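Local coordinates for UPF0255 protein frsA (Vibrio vulnificus, PDB 4I4C), which probably hydrolyses carboxylic esters as a member of the FrsA family in the alpha/beta-hydrolase clan, and is not a cofactor-independent pyruvate decarboxylase, at residues A[65-70]-A[100-105]; A[108-113]-A[123-128]; A[243-248]-A[278-283]; A[264-269]-A[287-292]. All coordinates share one frame; numbering follows the deposited sequence.

Contact 1. Residues A[65-70]-A[100-105]; sequences IEQEQV and YEWTRL
The indole of W102 meets V70 on one face and Q67 at its edge. V70 CG1 stands over the five-membered ring, 3.5 Å from the centroid. That line lies only 10° off the ring normal, so the contact qualifies as a CH-pi interaction. At the rim, Q67 OE1 lies near the ring plane, 3.7 Å from W102 CH2, and the amide is turned almost perpendicular to the indole.

The two branches of V70 divide the work. CG1 is anti to the backbone N (chi1 170°) and takes the indole, where it also touches E101 CB, whereas CG2 meets L105 CD2 at 3.8 Å. L105 is flanked in turn by E66, whose side chain crosses it at about a right angle; E66 OE1 lies 3.6 Å from L105 CD1.

The helices involved, 64-75 and 98-114, run roughly antiparallel, with the axes of the short segments 148° apart and 10.1 Å distant at closest approach. W102 also reaches I134 and A135, which ties this pair to helix 121-136.

No hydrogen bond spans the two segments, so apolar and CH-pi packing carries the contact while the polar groups turn to other partners. Q67 NE2 bonds R54 O, E101 OE2 takes the backbone N of G96, and E66 OE1 has a weak bond from H109 NE2. Q67 OE1 is the exception: it is buried without a partner in the model, and the edge hydrogens of the indole may offset part of that cost electrostatically.

Contact 2. Residues A[108-113]-A[123-128]; sequences EHQKRA and EALFSA
With chi1 at -77°, H109 CG is set anti to its carbonyl carbon, beside the backbone N, on a CB that already points toward helix 121-136, and a chi2 of -62° turns one ring face to S127. S127 CB then sits over the centre of the imidazole, 3.7 Å from the centroid and 7° off the normal, a CH-pi contact by both measures. The CB of H109 is used as well: it touches A128 CB at 3.8 Å and approaches A124 O at 3.5 Å.

One turn further along the helix, small side chains replace the ring. A113 CB meets A124 CB at 3.8 Å and lies equally close to L125 CG.

Helices 98-114 and 121-136 follow each other in the chain and pack as an antiparallel helical hairpin. The short segment axes come within 7.9 Å, a close approach that fits the alanines A113, A124 and A128 at the interface. Paired CA atoms bear this out, with H109 CA and A128 CA 5.2 Å apart.

Q110 and L125 lie along one flank of this seam. The extended Q110 chain passes L125 obliquely, CG against L125 CD2 at 3.8 Å, and its OE1 is hydrogen-bonded to Y132 OH one turn beyond A128. L125 also packs on E159 and A160 of helix 144-163, which backs the hairpin on that flank.

Contact 3. Residues A[243-248]-A[278-283]; sequences DYSRLH and MVRLSF
R280 NH2 is held by two groups of the facing loop, D243 OD1 and S245 OG. The carboxylate oxygen is nearer, with NH2 to OD1 at 2.6 Å, but the N-H points poorly at it (119°), so this is a salt bridge with only a weak hydrogen bond. The serine bond is straighter: NH2 to S245 OG measures 3.0 Å at 159°, and OG lies close to the guanidinium plane. S245 OG stands between the backbone N and the carbonyl carbon (chi1 54°), where it also touches R280 CD at 3.2 Å. The aliphatic part of R280 passes over one face of the Y244 ring, with CD 4.1 Å from Y244 CE2.

Deeper in, M278 bends its chain to place CE over the centre of the H248 imidazole, 3.3 Å from the centroid, a tight CH-pi contact. L281 CD2 meets H248 CB at 3.9 Å.

Outside partners fix these groups: S199 OG binds H248 NE2, W341 O receives Y244 OH, and Q346 OE1 accepts from R280 NE. The loop before helix 246-254 thus meets helix 273-284 at a charged, partly exposed end, H248 meets it at a buried one, and the carboxylate probably stabilises the arginine's positive charge.

Contact 4. Residues A[264-269]-A[287-292]; sequences HRVGLI and EKIKAC
Backbone bonds join V266 and L268 to the facing chain. K290 N donates to V266 O at 2.8 Å, and L268 N donates to A291 O at 2.9 Å, with an N-H angle of 133°. C292 CA adds a CA-H...O contact to L268 O at 3.3 Å. These links mark parallel strands, with L268 bridged to C292.

Beside them, the L268 side chain crosses that of I289 at about a right angle, CD1 meeting I289 CG1 at 3.9 Å. The K290 chain, bent at chi2 and again at chi4 (-53°), brings NZ to H264 O at 2.9 Å. R265 NH1 reaches H264 O at 3.0 Å from the opposite face of its carbonyl plane. E287 O and a water shared with H264 ND1 also bind NZ.

Further out, V195 and I197 of strand 193-199 bond the other edge of strand 266-271, while M278 and S282 of helix 273-284 cover L268 and C292. The contact is therefore the strand pair of a beta-alpha-beta crossover. Near the start of this pair, R265 NH1 and K290 NZ stand 4.6 Å apart; their likely repulsion is probably eased by the carbonyl oxygen they share.

In the fold
Contacts 1 and 2 share helix 98-114 and come first along the chain, with centres 13 Å apart; they touch through E66 and H109. Contacts 3 and 4 follow, segments alternating and centres about 12 Å apart, where helix 273-284 packs on strands 266-271 and 291-295. Contacts 1 and 3 sit about 36 Å apart, centre to centre, across the middle of the chain. Contacts 1 and 2 build a helical region, whereas contact 4 lies within the eight-stranded sheet, whose 1-2-4-3-5-6-7-8 order is that of an alpha/beta hydrolase, and contact 3 in the helical layer on it. R272, which lines both ligand pockets, lies between strand 266-271 and helix 273-284, where this fold usually carries its nucleophile elbow.

Contact 1. Residues A[65-70]-A[100-105]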
# COMPACT_ATOMS: atom_id res chain seq x y z
N ILE A 65 -20.53 -5.91 5.82
CA ILE A 65 -21.18 -6.73 6.85
C ILE A 65 -20.21 -7.75 7.43
O ILE A 65 -20.14 -7.93 8.65
CB ILE A 65 -22.46 -7.43 6.31
CG1 ILE A 65 -23.41 -6.41 5.70
CG2 ILE A 65 -23.17 -8.20 7.40
CD1 ILE A 65 -23.93 -5.40 6.68
N GLU A 66 -19.45 -8.42 6.56
CA GLU A 66 -18.51 -9.45 7.00
C GLU A 66 -17.33 -8.84 7.77
O GLU A 66 -16.82 -9.43 8.72
CB GLU A 66 -17.98 -10.26 5.82
CG GLU A 66 -19.05 -11.02 5.04
CD GLU A 66 -18.53 -11.58 3.73
OE1 GLU A 66 -17.39 -11.25 3.34
OE2 GLU A 66 -19.25 -12.37 3.08
N GLN A 67 -16.92 -7.65 7.36
CA GLN A 67 -15.89 -6.90 8.07
C GLN A 67 -16.33 -6.56 9.50
O GLN A 67 -15.55 -6.68 10.45
CB GLN A 67 -15.53 -5.62 7.30
CG GLN A 67 -14.72 -4.63 8.10
CD GLN A 67 -14.07 -3.57 7.23
OE1 GLN A 67 -12.87 -3.63 6.98
NE2 GLN A 67 -14.85 -2.59 6.79
N GLU A 68 -17.58 -6.12 9.66
CA GLU A 68 -18.08 -5.83 10.99
C GLU A 68 -18.16 -7.11 11.83
O GLU A 68 -17.86 -7.08 13.02
CB GLU A 68 -19.43 -5.11 10.98
CG GLU A 68 -19.39 -3.66 10.49
CD GLU A 68 -18.21 -2.87 11.05
OE1 GLU A 68 -17.84 -3.05 12.24
OE2 GLU A 68 -17.64 -2.05 10.30
N GLN A 69 -18.56 -8.22 11.21
CA GLN A 69 -18.61 -9.50 11.93
C GLN A 69 -17.20 -9.88 12.42
O GLN A 69 -17.02 -10.33 13.55
CB GLN A 69 -19.22 -10.61 11.07
CG GLN A 69 -20.70 -10.38 10.71
CD GLN A 69 -21.30 -11.46 9.82
OE1 GLN A 69 -20.60 -12.38 9.39
NE2 GLN A 69 -22.60 -11.35 9.54
N VAL A 70 -16.21 -9.66 11.55
CA VAL A 70 -14.81 -9.95 11.89
C VAL A 70 -14.34 -9.05 13.02
O VAL A 70 -13.79 -9.53 14.02
CB VAL A 70 -13.88 -9.78 10.66
CG1 VAL A 70 -12.42 -9.85 11.09
CG2 VAL A 70 -14.18 -10.85 9.62
N TYR A 100 -6.08 -14.33 13.20
CA TYR A 100 -6.96 -15.50 13.22
C TYR A 100 -8.32 -15.18 12.62
O TYR A 100 -8.84 -15.91 11.77
CB TYR A 100 -7.14 -16.00 14.65
CG TYR A 100 -8.05 -17.21 14.76
CD1 TYR A 100 -9.41 -17.05 14.98
CD2 TYR A 100 -7.54 -18.49 14.64
CE1 TYR A 100 -10.25 -18.16 15.08
CE2 TYR A 100 -8.37 -19.60 14.75
CZ TYR A 100 -9.72 -19.43 14.96
OH TYR A 100 -10.56 -20.52 15.05
N GLU A 101 -8.92 -14.08 13.07
CA GLU A 101 -10.28 -13.77 12.65
C GLU A 101 -10.32 -13.36 11.19
O GLU A 101 -11.28 -13.70 10.49
CB GLU A 101 -10.93 -12.72 13.56
CG GLU A 101 -11.14 -13.17 15.04
CD GLU A 101 -12.13 -14.32 15.22
OE1 GLU A 101 -12.80 -14.73 14.26
OE2 GLU A 101 -12.24 -14.82 16.36
N TRP A 102 -9.30 -12.65 10.71
CA TRP A 102 -9.31 -12.21 9.31
C TRP A 102 -9.02 -13.38 8.39
O TRP A 102 -9.57 -13.48 7.31
CB TRP A 102 -8.34 -11.05 9.06
CG TRP A 102 -8.91 -9.71 9.44
CD1 TRP A 102 -8.67 -9.00 10.59
CD2 TRP A 102 -9.86 -8.95 8.68
NE1 TRP A 102 -9.40 -7.83 10.59
CE2 TRP A 102 -10.13 -7.77 9.43
CE3 TRP A 102 -10.49 -9.13 7.45
CZ2 TRP A 102 -11.03 -6.79 8.97
CZ3 TRP A 102 -11.37 -8.15 6.99
CH2 TRP A 102 -11.63 -6.99 7.76
N THR A 103 -8.16 -14.29 8.85
CA THR A 103 -7.85 -15.48 8.05
C THR A 103 -9.08 -16.38 7.93
O THR A 103 -9.31 -16.99 6.88
CB THR A 103 -6.63 -16.23 8.64
OG1 THR A 103 -5.48 -15.39 8.52
CG2 THR A 103 -6.37 -17.53 7.90
N ARG A 104 -9.88 -16.44 9.00
CA ARG A 104 -11.15 -17.16 8.96
C ARG A 104 -12.04 -16.70 7.83
O ARG A 104 -12.66 -17.51 7.15
CB ARG A 104 -11.93 -16.96 10.25
CG ARG A 104 -11.53 -17.86 11.36
CD ARG A 104 -12.46 -17.60 12.54
NE ARG A 104 -13.44 -18.67 12.70
CZ ARG A 104 -14.27 -18.76 13.74
NH1 ARG A 104 -14.23 -17.84 14.69
NH2 ARG A 104 -15.12 -19.78 13.83
N LEU A 105 -12.16 -15.38 7.67
CA LEU A 105 -12.95 -14.81 6.59
C LEU A 105 -12.33 -15.16 5.24
O LEU A 105 -13.03 -15.55 4.31
CB LEU A 105 -13.13 -13.28 6.74
CG LEU A 105 -14.08 -12.64 5.72
CD1 LEU A 105 -15.51 -13.23 5.74
CD2 LEU A 105 -14.13 -11.11 5.85

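Contact 2. Residues A[108-113]-A[123-128]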
# COMPACT_ATOMS: atom_id res chain seq x y z
N GLU A 108 -13.23 -18.66 4.27
CA GLU A 108 -14.65 -18.76 3.94
C GLU A 108 -14.89 -18.36 2.49
O GLU A 108 -15.72 -18.97 1.78
CB GLU A 108 -15.48 -17.87 4.87
CG GLU A 108 -16.98 -18.05 4.73
CD GLU A 108 -17.47 -19.39 5.29
OE1 GLU A 108 -16.68 -20.13 5.93
OE2 GLU A 108 -18.66 -19.71 5.08
N HIS A 109 -14.18 -17.33 2.05
CA HIS A 109 -14.17 -16.98 0.64
C HIS A 109 -13.53 -18.10 -0.18
O HIS A 109 -14.03 -18.47 -1.23
CB HIS A 109 -13.43 -15.67 0.40
CG HIS A 109 -14.22 -14.46 0.77
ND1 HIS A 109 -15.41 -14.14 0.15
CD2 HIS A 109 -14.01 -13.50 1.71
CE1 HIS A 109 -15.90 -13.03 0.69
NE2 HIS A 109 -15.07 -12.63 1.63
N GLN A 110 -12.40 -18.62 0.31
CA GLN A 110 -11.70 -19.67 -0.42
C GLN A 110 -12.54 -20.96 -0.48
O GLN A 110 -12.37 -21.75 -1.41
CB GLN A 110 -10.31 -19.91 0.17
CG GLN A 110 -9.34 -20.62 -0.77
CD GLN A 110 -7.88 -20.38 -0.41
OE1 GLN A 110 -7.56 -19.88 0.67
NE2 GLN A 110 -6.99 -20.75 -1.32
N LYS A 111 -13.44 -21.15 0.49
CA LYS A 111 -14.42 -22.25 0.47
C LYS A 111 -15.53 -22.01 -0.57
O LYS A 111 -15.81 -22.87 -1.39
CB LYS A 111 -15.08 -22.47 1.84
CG LYS A 111 -14.33 -23.43 2.76
CD LYS A 111 -15.25 -24.03 3.83
CE LYS A 111 -14.66 -23.88 5.24
NZ LYS A 111 -13.29 -24.45 5.35
N ARG A 112 -16.16 -20.84 -0.52
CA ARG A 112 -17.18 -20.50 -1.52
C ARG A 112 -16.60 -20.55 -2.94
O ARG A 112 -17.33 -20.83 -3.90
CB ARG A 112 -17.78 -19.12 -1.25
CG ARG A 112 -18.53 -18.97 0.06
CD ARG A 112 -19.34 -17.68 0.08
NE ARG A 112 -20.07 -17.51 1.33
CZ ARG A 112 -19.60 -16.85 2.39
NH1 ARG A 112 -18.39 -16.31 2.34
NH2 ARG A 112 -20.34 -16.73 3.48
N ALA A 113 -15.30 -20.29 -3.07
CA ALA A 113 -14.64 -20.28 -4.38
C ALA A 113 -14.68 -21.65 -5.07
O ALA A 113 -14.81 -21.73 -6.30
CB ALA A 113 -13.19 -19.80 -4.24
N GLU A 123 -13.34 -14.09 -8.49
CA GLU A 123 -13.59 -12.96 -7.61
C GLU A 123 -13.60 -13.36 -6.14
O GLU A 123 -13.27 -12.55 -5.27
CB GLU A 123 -14.90 -12.29 -8.00
CG GLU A 123 -14.80 -11.53 -9.32
CD GLU A 123 -13.63 -10.56 -9.34
OE1 GLU A 123 -13.46 -9.81 -8.35
OE2 GLU A 123 -12.87 -10.56 -10.34
N ALA A 124 -13.98 -14.60 -5.86
CA ALA A 124 -14.04 -15.04 -4.49
C ALA A 124 -12.62 -15.21 -3.98
O ALA A 124 -12.32 -14.95 -2.82
CB ALA A 124 -14.83 -16.36 -4.37
N LEU A 125 -11.73 -15.62 -4.88
CA LEU A 125 -10.34 -15.84 -4.48
C LEU A 125 -9.63 -14.50 -4.27
O LEU A 125 -8.81 -14.38 -3.35
CB LEU A 125 -9.59 -16.74 -5.47
CG LEU A 125 -9.95 -18.24 -5.42
CD1 LEU A 125 -9.50 -18.97 -6.68
CD2 LEU A 125 -9.33 -18.89 -4.19
N PHE A 126 -9.95 -13.50 -5.11
CA PHE A 126 -9.43 -12.14 -4.92
C PHE A 126 -9.92 -11.57 -3.59
O PHE A 126 -9.14 -10.97 -2.86
CB PHE A 126 -9.84 -11.23 -6.08
CG PHE A 126 -8.97 -11.37 -7.31
CD1 PHE A 126 -7.58 -11.32 -7.20
CD2 PHE A 126 -9.54 -11.56 -8.57
CE1 PHE A 126 -6.78 -11.46 -8.33
CE2 PHE A 126 -8.74 -11.69 -9.70
CZ PHE A 126 -7.36 -11.65 -9.58
N SER A 127 -11.19 -11.78 -3.27
CA SER A 127 -11.70 -11.42 -1.95
C SER A 127 -10.91 -12.08 -0.82
O SER A 127 -10.65 -11.47 0.22
CB SER A 127 -13.17 -11.81 -1.81
OG SER A 127 -13.96 -11.03 -2.66
N ALA A 128 -10.56 -13.34 -1.03
CA ALA A 128 -9.84 -14.12 -0.03
C ALA A 128 -8.44 -13.55 0.19
O ALA A 128 -7.98 -13.41 1.33
CB ALA A 128 -9.75 -15.57 -0.45

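Contact 3. Residues A[243-248]-A[278-283]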
# COMPACT_ATOMS: atom_id res chain seq x y z
N ASP A 243 17.32 6.66 -2.56
CA ASP A 243 16.90 6.37 -3.93
C ASP A 243 15.83 5.28 -3.89
O ASP A 243 16.08 4.14 -4.27
CB ASP A 243 18.09 5.91 -4.77
CG ASP A 243 17.71 5.61 -6.20
OD1 ASP A 243 16.70 6.17 -6.68
OD2 ASP A 243 18.41 4.79 -6.83
N TYR A 244 14.64 5.64 -3.42
CA TYR A 244 13.60 4.64 -3.19
C TYR A 244 12.70 4.43 -4.41
O TYR A 244 11.73 3.68 -4.35
CB TYR A 244 12.80 4.95 -1.91
CG TYR A 244 12.22 6.35 -1.81
CD1 TYR A 244 12.68 7.25 -0.85
CD2 TYR A 244 11.20 6.77 -2.66
CE1 TYR A 244 12.14 8.55 -0.76
CE2 TYR A 244 10.66 8.05 -2.57
CZ TYR A 244 11.14 8.95 -1.62
OH TYR A 244 10.59 10.22 -1.54
N SER A 245 13.04 5.09 -5.51
CA SER A 245 12.31 4.91 -6.77
C SER A 245 13.05 3.87 -7.61
O SER A 245 12.58 3.46 -8.68
CB SER A 245 12.20 6.23 -7.53
OG SER A 245 13.46 6.84 -7.72
N ARG A 246 14.20 3.45 -7.09
CA ARG A 246 15.12 2.46 -7.64
C ARG A 246 14.48 1.31 -8.42
O ARG A 246 14.86 1.03 -9.55
CB ARG A 246 15.88 1.84 -6.45
CG ARG A 246 17.32 1.49 -6.68
CD ARG A 246 18.08 1.54 -5.35
NE ARG A 246 18.02 0.31 -4.56
CZ ARG A 246 17.28 0.13 -3.47
NH1 ARG A 246 16.50 1.11 -3.03
NH2 ARG A 246 17.32 -1.03 -2.82
N LEU A 247 13.55 0.62 -7.77
CA LEU A 247 12.98 -0.60 -8.33
C LEU A 247 12.02 -0.27 -9.47
O LEU A 247 11.95 -0.99 -10.47
CB LEU A 247 12.28 -1.42 -7.24
CG LEU A 247 13.06 -1.76 -5.96
CD1 LEU A 247 12.22 -2.66 -5.02
CD2 LEU A 247 14.38 -2.43 -6.26
N HIS A 248 11.29 0.83 -9.32
CA HIS A 248 10.38 1.27 -10.38
C HIS A 248 11.10 1.68 -11.67
O HIS A 248 10.59 1.47 -12.78
CB HIS A 248 9.50 2.41 -9.86
CG HIS A 248 8.63 2.00 -8.72
ND1 HIS A 248 9.04 2.10 -7.41
CD2 HIS A 248 7.39 1.47 -8.69
CE1 HIS A 248 8.07 1.66 -6.62
NE2 HIS A 248 7.06 1.27 -7.37
N MET A 278 6.71 7.63 -7.32
CA MET A 278 6.24 7.93 -8.66
C MET A 278 6.63 9.36 -9.07
O MET A 278 6.94 9.62 -10.23
CB MET A 278 4.72 7.73 -8.77
CG MET A 278 4.25 6.31 -8.44
SD MET A 278 5.27 5.11 -9.33
CE MET A 278 6.21 4.43 -7.96
N VAL A 279 6.59 10.29 -8.11
CA VAL A 279 6.94 11.68 -8.40
C VAL A 279 8.42 11.74 -8.69
O VAL A 279 8.85 12.33 -9.68
CB VAL A 279 6.70 12.61 -7.20
CG1 VAL A 279 7.20 13.99 -7.55
CG2 VAL A 279 5.25 12.67 -6.83
N ARG A 280 9.20 11.14 -7.82
CA ARG A 280 10.61 10.96 -8.01
C ARG A 280 10.94 10.46 -9.38
O ARG A 280 11.73 11.00 -10.09
CB ARG A 280 11.13 9.99 -7.00
CG ARG A 280 12.35 10.44 -6.34
CD ARG A 280 13.04 9.35 -5.70
NE ARG A 280 14.26 9.86 -5.11
CZ ARG A 280 15.44 9.42 -5.47
NH1 ARG A 280 16.53 9.90 -4.96
NH2 ARG A 280 15.51 8.50 -6.36
N LEU A 281 10.28 9.40 -9.75
CA LEU A 281 10.46 8.80 -11.07
C LEU A 281 10.03 9.73 -12.22
O LEU A 281 10.57 9.66 -13.33
CB LEU A 281 9.73 7.46 -11.14
CG LEU A 281 9.82 6.69 -12.46
CD1 LEU A 281 11.27 6.51 -12.88
CD2 LEU A 281 9.13 5.34 -12.33
N SER A 282 9.06 10.60 -11.96
CA SER A 282 8.50 11.45 -13.00
C SER A 282 9.43 12.61 -13.28
O SER A 282 9.29 13.30 -14.29
CB SER A 282 7.11 11.96 -12.60
OG SER A 282 6.15 10.91 -12.61
N PHE A 283 10.38 12.83 -12.37
CA PHE A 283 11.44 13.81 -12.59
C PHE A 283 12.64 13.13 -13.22
O PHE A 283 13.35 13.74 -14.03
CB PHE A 283 11.84 14.47 -11.29
CG PHE A 283 10.92 15.57 -10.84
CD1 PHE A 283 9.82 15.29 -10.05
CD2 PHE A 283 11.17 16.89 -11.20
CE1 PHE A 283 8.98 16.30 -9.62
CE2 PHE A 283 10.33 17.90 -10.78
CZ PHE A 283 9.24 17.61 -9.99

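Contact 4. Residues A[264-269]-A[287-292]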
# COMPACT_ATOMS: atom_id res chain seq x y z
N HIS A 264 5.70 3.08 -25.07
CA HIS A 264 5.61 4.50 -25.39
C HIS A 264 4.41 5.16 -24.69
O HIS A 264 4.27 6.39 -24.71
CB HIS A 264 5.58 4.72 -26.91
CG HIS A 264 6.83 4.25 -27.60
ND1 HIS A 264 8.05 4.87 -27.42
CD2 HIS A 264 7.05 3.22 -28.45
CE1 HIS A 264 8.97 4.24 -28.14
NE2 HIS A 264 8.38 3.24 -28.77
N ARG A 265 3.56 4.34 -24.07
CA ARG A 265 2.39 4.83 -23.33
C ARG A 265 2.35 4.28 -21.89
O ARG A 265 1.52 3.43 -21.55
CB ARG A 265 1.09 4.47 -24.07
CG ARG A 265 0.79 5.37 -25.28
CD ARG A 265 0.97 6.86 -24.88
NE ARG A 265 0.60 7.81 -25.93
CZ ARG A 265 1.47 8.40 -26.76
NH1 ARG A 265 2.77 8.14 -26.66
NH2 ARG A 265 1.04 9.26 -27.68
N VAL A 266 3.25 4.80 -21.06
CA VAL A 266 3.40 4.34 -19.68
C VAL A 266 3.05 5.45 -18.70
O VAL A 266 3.55 6.58 -18.81
CB VAL A 266 4.86 3.92 -19.39
CG1 VAL A 266 5.05 3.61 -17.89
CG2 VAL A 266 5.26 2.74 -20.25
N GLY A 267 2.21 5.11 -17.73
CA GLY A 267 1.86 6.02 -16.65
C GLY A 267 2.16 5.46 -15.27
O GLY A 267 2.60 4.32 -15.13
N LEU A 268 1.90 6.27 -14.24
CA LEU A 268 2.23 5.89 -12.87
C LEU A 268 1.11 6.31 -11.92
O LEU A 268 0.63 7.44 -11.98
CB LEU A 268 3.53 6.56 -12.42
CG LEU A 268 4.83 6.37 -13.21
CD1 LEU A 268 5.94 7.32 -12.70
CD2 LEU A 268 5.30 4.91 -13.17
N ILE A 269 0.70 5.38 -11.05
CA ILE A 269 -0.23 5.68 -9.95
C ILE A 269 0.46 5.32 -8.63
O ILE A 269 1.01 4.23 -8.49
CB ILE A 269 -1.55 4.88 -10.08
CG1 ILE A 269 -2.14 5.07 -11.49
CG2 ILE A 269 -2.54 5.33 -9.04
CD1 ILE A 269 -3.36 4.21 -11.79
N GLU A 287 10.76 11.37 -20.34
CA GLU A 287 10.29 10.97 -21.67
C GLU A 287 9.48 9.69 -21.60
O GLU A 287 8.40 9.57 -22.21
CB GLU A 287 11.46 10.79 -22.64
CG GLU A 287 11.94 12.11 -23.27
CD GLU A 287 10.83 12.81 -24.03
OE1 GLU A 287 10.26 12.19 -24.95
OE2 GLU A 287 10.51 13.98 -23.69
N LYS A 288 10.01 8.74 -20.84
CA LYS A 288 9.39 7.43 -20.69
C LYS A 288 8.08 7.49 -19.90
O LYS A 288 7.20 6.66 -20.12
CB LYS A 288 10.35 6.45 -20.01
CG LYS A 288 11.60 6.15 -20.82
CD LYS A 288 12.59 5.36 -19.99
CE LYS A 288 13.95 5.29 -20.66
NZ LYS A 288 15.01 4.81 -19.73
N ILE A 289 7.96 8.45 -18.99
CA ILE A 289 6.73 8.60 -18.21
C ILE A 289 5.81 9.62 -18.87
O ILE A 289 6.18 10.78 -19.04
CB ILE A 289 7.01 9.03 -16.76
CG1 ILE A 289 7.80 7.94 -16.02
CG2 ILE A 289 5.72 9.35 -16.02
CD1 ILE A 289 7.24 6.54 -16.25
N LYS A 290 4.61 9.19 -19.23
CA LYS A 290 3.65 10.05 -19.93
C LYS A 290 2.64 10.71 -18.99
O LYS A 290 2.06 11.75 -19.32
CB LYS A 290 2.91 9.23 -20.99
CG LYS A 290 3.82 8.70 -22.10
CD LYS A 290 4.62 9.84 -22.76
CE LYS A 290 5.39 9.38 -24.00
NZ LYS A 290 6.26 8.19 -23.73
N ALA A 291 2.43 10.11 -17.82
CA ALA A 291 1.47 10.64 -16.86
C ALA A 291 1.73 10.08 -15.47
O ALA A 291 2.16 8.95 -15.35
CB ALA A 291 0.04 10.32 -17.29
N CYS A 292 1.45 10.88 -14.44
CA CYS A 292 1.57 10.43 -13.06
C CYS A 292 0.40 10.94 -12.21
O CYS A 292 -0.04 12.08 -12.35
CB CYS A 292 2.92 10.87 -12.45
SG CYS A 292 3.14 10.42 -10.68
O HOH W 1 7.72 7.51 -25.87